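PDB 3TMG: glycine betaine, L-proline ABC transporter, glycine/betaine/L-proline-binding protein (ProX) from Borrelia burgdorferi, which binds glycine betaine and probably delivers it, as the substrate-binding component, to an ABC transporter of the cell membrane. Local coordinates for residues 181-193 and 235-247. Sequence-based numbering, arbitrary orientation.
Sequences LWKPHWAFSRYDI and DDLILPLMDKNDK. With BET (trimethyl glycine), chain E.
Arg-190 reaches helix 235-247 with its guanidinium edge: NH1 and NH2 both grip Asp-246 OD2 at 2.8 Å from the same face of that carboxylate, and NH2 gives a straighter bond to Asp-243 OD1 (2.9 Å, 166°). Water 1 links Arg-190 NE to the same Asp-243 oxygen, and Lys-247 NZ holds Asp-243 OD2 through its syn lone pair. The guanidinium lies nearly parallel to the Trp-186 indole, offset to its rim, with Trp-186 CZ3 3.2 Å from the guanidinium plane. Trp-186 CG stands between backbone N and carbonyl carbon (chi1 52°), turning the indole to the helix; its CZ2 meets Asp-246 OD1 at 3.3 Å. The opposite indole face carries His-185 CE1; Met-242 CE lies over one imidazole face (4.0 Å), ND1 caps Ala-187 N and NE2 bonds Glu-160. One turn into the helix, Leu-239 CD2 packs against CB of Pro-184 (3.9 Å), whose preceding peptide bond is cis. This joins helix 187-190 and the loop after strand 179-183, whose Trp-182 covers a betaine methyl, to helix 235-247, apparently bridging the two lobes of the periplasmic-binding-protein fold. Two carboxylates round one guanidinium, with Lys-247, probably balance charge and fix its rotation against the indole.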
# COMPACT_ATOMS: atom_id res chain seq x y z
N LEU A 181 6.11 -0.45 -9.61
CA LEU A 181 6.06 0.61 -8.60
C LEU A 181 4.64 1.18 -8.60
O LEU A 181 3.78 0.72 -9.34
CB LEU A 181 7.12 1.71 -8.81
CG LEU A 181 8.19 1.75 -7.70
CD1 LEU A 181 9.32 2.71 -8.03
CD2 LEU A 181 7.58 2.11 -6.34
N TRP A 182 4.38 2.16 -7.74
CA TRP A 182 3.03 2.61 -7.55
C TRP A 182 3.11 3.98 -7.01
O TRP A 182 4.19 4.42 -6.53
CB TRP A 182 2.24 1.67 -6.60
CG TRP A 182 2.94 1.49 -5.25
CD1 TRP A 182 2.83 2.27 -4.09
CD2 TRP A 182 3.92 0.47 -4.95
NE1 TRP A 182 3.64 1.77 -3.09
CE2 TRP A 182 4.35 0.70 -3.56
CE3 TRP A 182 4.47 -0.61 -5.67
CZ2 TRP A 182 5.28 -0.12 -2.93
CZ3 TRP A 182 5.42 -1.42 -5.03
CH2 TRP A 182 5.81 -1.19 -3.69
N LYS A 183 1.98 4.69 -7.11
CA LYS A 183 1.79 5.93 -6.38
C LYS A 183 0.63 5.70 -5.43
O LYS A 183 -0.33 4.98 -5.76
CB LYS A 183 1.50 7.14 -7.32
CG LYS A 183 2.64 7.48 -8.26
CD LYS A 183 2.30 8.69 -9.14
CE LYS A 183 3.57 9.29 -9.79
NZ LYS A 183 3.19 10.24 -10.89
N PRO A 184 0.68 6.32 -4.24
CA PRO A 184 1.63 7.33 -3.78
C PRO A 184 2.96 6.71 -3.35
O PRO A 184 2.97 5.71 -2.63
CB PRO A 184 0.93 7.96 -2.55
CG PRO A 184 0.06 6.84 -2.02
CD PRO A 184 -0.39 6.06 -3.27
N HIS A 185 4.07 7.30 -3.79
CA HIS A 185 5.38 6.83 -3.32
C HIS A 185 6.36 7.96 -3.49
O HIS A 185 6.33 8.67 -4.53
CB HIS A 185 5.84 5.56 -4.07
CG HIS A 185 6.87 4.75 -3.31
ND1 HIS A 185 8.13 5.17 -3.14
CD2 HIS A 185 6.76 3.56 -2.59
CE1 HIS A 185 8.84 4.25 -2.42
NE2 HIS A 185 8.02 3.26 -2.09
N TRP A 186 7.22 8.17 -2.50
CA TRP A 186 8.29 9.22 -2.62
C TRP A 186 9.34 8.90 -3.69
O TRP A 186 10.10 9.79 -4.12
CB TRP A 186 8.95 9.48 -1.24
CG TRP A 186 9.41 8.18 -0.63
CD1 TRP A 186 8.76 7.41 0.35
CD2 TRP A 186 10.58 7.39 -1.02
NE1 TRP A 186 9.44 6.22 0.57
CE2 TRP A 186 10.56 6.18 -0.19
CE3 TRP A 186 11.63 7.58 -1.92
CZ2 TRP A 186 11.55 5.24 -0.27
CZ3 TRP A 186 12.60 6.59 -2.02
CH2 TRP A 186 12.56 5.44 -1.20
N ALA A 187 9.38 7.65 -4.18
CA ALA A 187 10.36 7.30 -5.24
C ALA A 187 10.21 8.20 -6.48
O ALA A 187 11.21 8.50 -7.14
CB ALA A 187 10.24 5.83 -5.65
N PHE A 188 8.97 8.61 -6.79
CA PHE A 188 8.72 9.51 -7.93
C PHE A 188 9.24 10.92 -7.73
O PHE A 188 9.52 11.62 -8.71
CB PHE A 188 7.20 9.50 -8.28
CG PHE A 188 6.79 8.24 -8.96
CD1 PHE A 188 7.00 8.10 -10.32
CD2 PHE A 188 6.27 7.17 -8.23
CE1 PHE A 188 6.68 6.90 -10.96
CE2 PHE A 188 5.96 5.97 -8.87
CZ PHE A 188 6.16 5.85 -10.24
N SER A 189 9.45 11.35 -6.49
CA SER A 189 10.11 12.64 -6.34
C SER A 189 11.60 12.55 -6.08
O SER A 189 12.34 13.46 -6.44
CB SER A 189 9.40 13.50 -5.30
OG SER A 189 9.36 12.79 -4.10
N ARG A 190 12.07 11.45 -5.50
CA ARG A 190 13.47 11.29 -5.19
C ARG A 190 14.25 10.88 -6.44
O ARG A 190 15.41 11.25 -6.62
CB ARG A 190 13.67 10.24 -4.06
CG ARG A 190 15.06 10.29 -3.45
CD ARG A 190 15.26 9.32 -2.29
NE ARG A 190 14.37 9.53 -1.13
CZ ARG A 190 14.30 8.67 -0.11
NH1 ARG A 190 15.07 7.59 -0.13
NH2 ARG A 190 13.49 8.88 0.92
N TYR A 191 13.62 10.06 -7.29
CA TYR A 191 14.23 9.60 -8.54
C TYR A 191 13.49 10.15 -9.76
O TYR A 191 12.35 10.53 -9.64
CB TYR A 191 14.24 8.07 -8.62
CG TYR A 191 14.85 7.43 -7.40
CD1 TYR A 191 16.22 7.62 -7.09
CD2 TYR A 191 14.08 6.62 -6.57
CE1 TYR A 191 16.78 7.02 -5.97
CE2 TYR A 191 14.64 6.02 -5.45
CZ TYR A 191 15.97 6.25 -5.15
OH TYR A 191 16.52 5.65 -4.04
N ASP A 192 14.17 10.19 -10.91
CA ASP A 192 13.57 10.54 -12.17
C ASP A 192 13.18 9.23 -12.84
O ASP A 192 13.98 8.60 -13.52
CB ASP A 192 14.57 11.36 -13.01
CG ASP A 192 13.95 11.92 -14.24
OD1 ASP A 192 12.73 11.75 -14.43
OD2 ASP A 192 14.68 12.53 -15.03
N ILE A 193 11.92 8.83 -12.63
CA ILE A 193 11.40 7.56 -13.08
C ILE A 193 10.03 7.77 -13.75
O ILE A 193 9.40 8.80 -13.53
CB ILE A 193 11.25 6.57 -11.89
CG1 ILE A 193 10.51 7.23 -10.69
CG2 ILE A 193 12.62 6.05 -11.47
CD1 ILE A 193 10.08 6.23 -9.60
N ASP A 235 -2.18 12.88 -0.24
CA ASP A 235 -0.74 12.97 -0.51
C ASP A 235 -0.00 13.93 0.40
O ASP A 235 1.13 13.66 0.79
CB ASP A 235 -0.54 13.49 -1.96
CG ASP A 235 -0.68 12.37 -3.00
OD1 ASP A 235 -1.05 11.26 -2.62
OD2 ASP A 235 -0.42 12.58 -4.20
N ASP A 236 -0.59 15.09 0.69
CA ASP A 236 0.18 16.04 1.49
C ASP A 236 0.44 15.57 2.91
O ASP A 236 1.36 16.09 3.54
CB ASP A 236 -0.46 17.41 1.52
CG ASP A 236 -1.72 17.40 2.29
OD1 ASP A 236 -2.39 16.37 2.38
OD2 ASP A 236 -2.05 18.46 2.81
N LEU A 237 -0.34 14.60 3.42
CA LEU A 237 -0.05 13.96 4.73
C LEU A 237 0.79 12.67 4.61
O LEU A 237 1.78 12.46 5.34
CB LEU A 237 -1.35 13.65 5.49
CG LEU A 237 -2.22 14.92 5.72
CD1 LEU A 237 -3.48 14.56 6.51
CD2 LEU A 237 -1.41 15.99 6.47
N ILE A 238 0.39 11.79 3.70
CA ILE A 238 1.02 10.45 3.62
C ILE A 238 2.43 10.52 3.01
O ILE A 238 3.33 9.82 3.49
CB ILE A 238 0.11 9.40 2.89
CG1 ILE A 238 0.75 8.01 2.90
CG2 ILE A 238 -0.08 9.77 1.42
CD1 ILE A 238 -0.17 6.86 2.42
N LEU A 239 2.65 11.35 1.99
CA LEU A 239 3.98 11.37 1.34
C LEU A 239 5.10 11.84 2.26
O LEU A 239 6.12 11.16 2.33
CB LEU A 239 4.01 12.10 -0.04
CG LEU A 239 3.30 11.31 -1.17
CD1 LEU A 239 3.07 12.18 -2.39
CD2 LEU A 239 4.12 10.07 -1.57
N PRO A 240 4.92 12.96 3.00
CA PRO A 240 5.99 13.34 3.90
C PRO A 240 6.28 12.27 4.96
O PRO A 240 7.45 12.09 5.38
CB PRO A 240 5.39 14.56 4.60
CG PRO A 240 4.66 15.25 3.48
CD PRO A 240 3.94 14.06 2.84
N LEU A 241 5.22 11.60 5.42
CA LEU A 241 5.37 10.59 6.44
C LEU A 241 6.10 9.36 5.91
O LEU A 241 7.00 8.83 6.59
CB LEU A 241 4.04 10.23 7.09
CG LEU A 241 4.08 9.17 8.21
CD1 LEU A 241 5.06 9.58 9.34
CD2 LEU A 241 2.68 8.94 8.79
N MET A 242 5.70 8.87 4.72
CA MET A 242 6.38 7.71 4.09
C MET A 242 7.87 8.06 3.88
O MET A 242 8.78 7.26 4.19
CB MET A 242 5.72 7.37 2.74
CG MET A 242 4.28 6.82 2.81
SD MET A 242 3.71 6.54 1.10
CE MET A 242 5.13 5.61 0.45
N ASP A 243 8.12 9.28 3.39
CA ASP A 243 9.50 9.74 3.11
C ASP A 243 10.35 9.79 4.41
O ASP A 243 11.50 9.29 4.47
CB ASP A 243 9.47 11.10 2.41
CG ASP A 243 10.86 11.60 2.08
OD1 ASP A 243 11.53 10.97 1.21
OD2 ASP A 243 11.29 12.57 2.69
N LYS A 244 9.77 10.36 5.46
CA LYS A 244 10.43 10.52 6.77
C LYS A 244 10.77 9.14 7.36
O LYS A 244 11.88 8.95 7.87
CB LYS A 244 9.55 11.34 7.73
CG LYS A 244 10.09 11.57 9.15
CD LYS A 244 9.22 12.61 9.89
CE LYS A 244 9.42 12.66 11.42
NZ LYS A 244 10.82 12.94 11.81
N ASN A 245 9.80 8.21 7.31
CA ASN A 245 9.98 6.82 7.77
C ASN A 245 11.09 6.09 7.01
O ASN A 245 11.93 5.43 7.64
CB ASN A 245 8.69 5.98 7.65
CG ASN A 245 7.69 6.30 8.73
OD1 ASN A 245 8.04 6.93 9.70
ND2 ASN A 245 6.42 5.88 8.55
N ASP A 246 11.14 6.29 5.68
CA ASP A 246 12.25 5.76 4.89
C ASP A 246 13.61 6.32 5.36
O ASP A 246 14.62 5.60 5.44
CB ASP A 246 12.06 6.04 3.38
CG ASP A 246 13.29 5.63 2.58
OD1 ASP A 246 13.38 4.42 2.32
OD2 ASP A 246 14.15 6.46 2.23
N LYS A 247 13.66 7.60 5.68
CA LYS A 247 14.93 8.22 6.10
C LYS A 247 15.25 7.92 7.56
O LYS A 247 16.37 8.15 8.00
CB LYS A 247 14.87 9.74 5.90
CG LYS A 247 14.70 10.15 4.45
CD LYS A 247 14.52 11.67 4.31
CE LYS A 247 14.70 12.06 2.86
NZ LYS A 247 13.99 13.35 2.57
N BET E . 1.16 -1.96 -2.82
CA BET E . -0.10 -2.58 -2.37
C BET E . -0.54 -3.58 -3.45
O BET E . -0.03 -4.71 -3.64
OXT BET E . -1.42 -3.17 -4.18
C1 BET E . 1.59 -0.88 -1.90
C2 BET E . 1.00 -1.37 -4.14
C3 BET E . 2.22 -2.99 -2.89
O HOH W 1 12.77 11.85 -0.95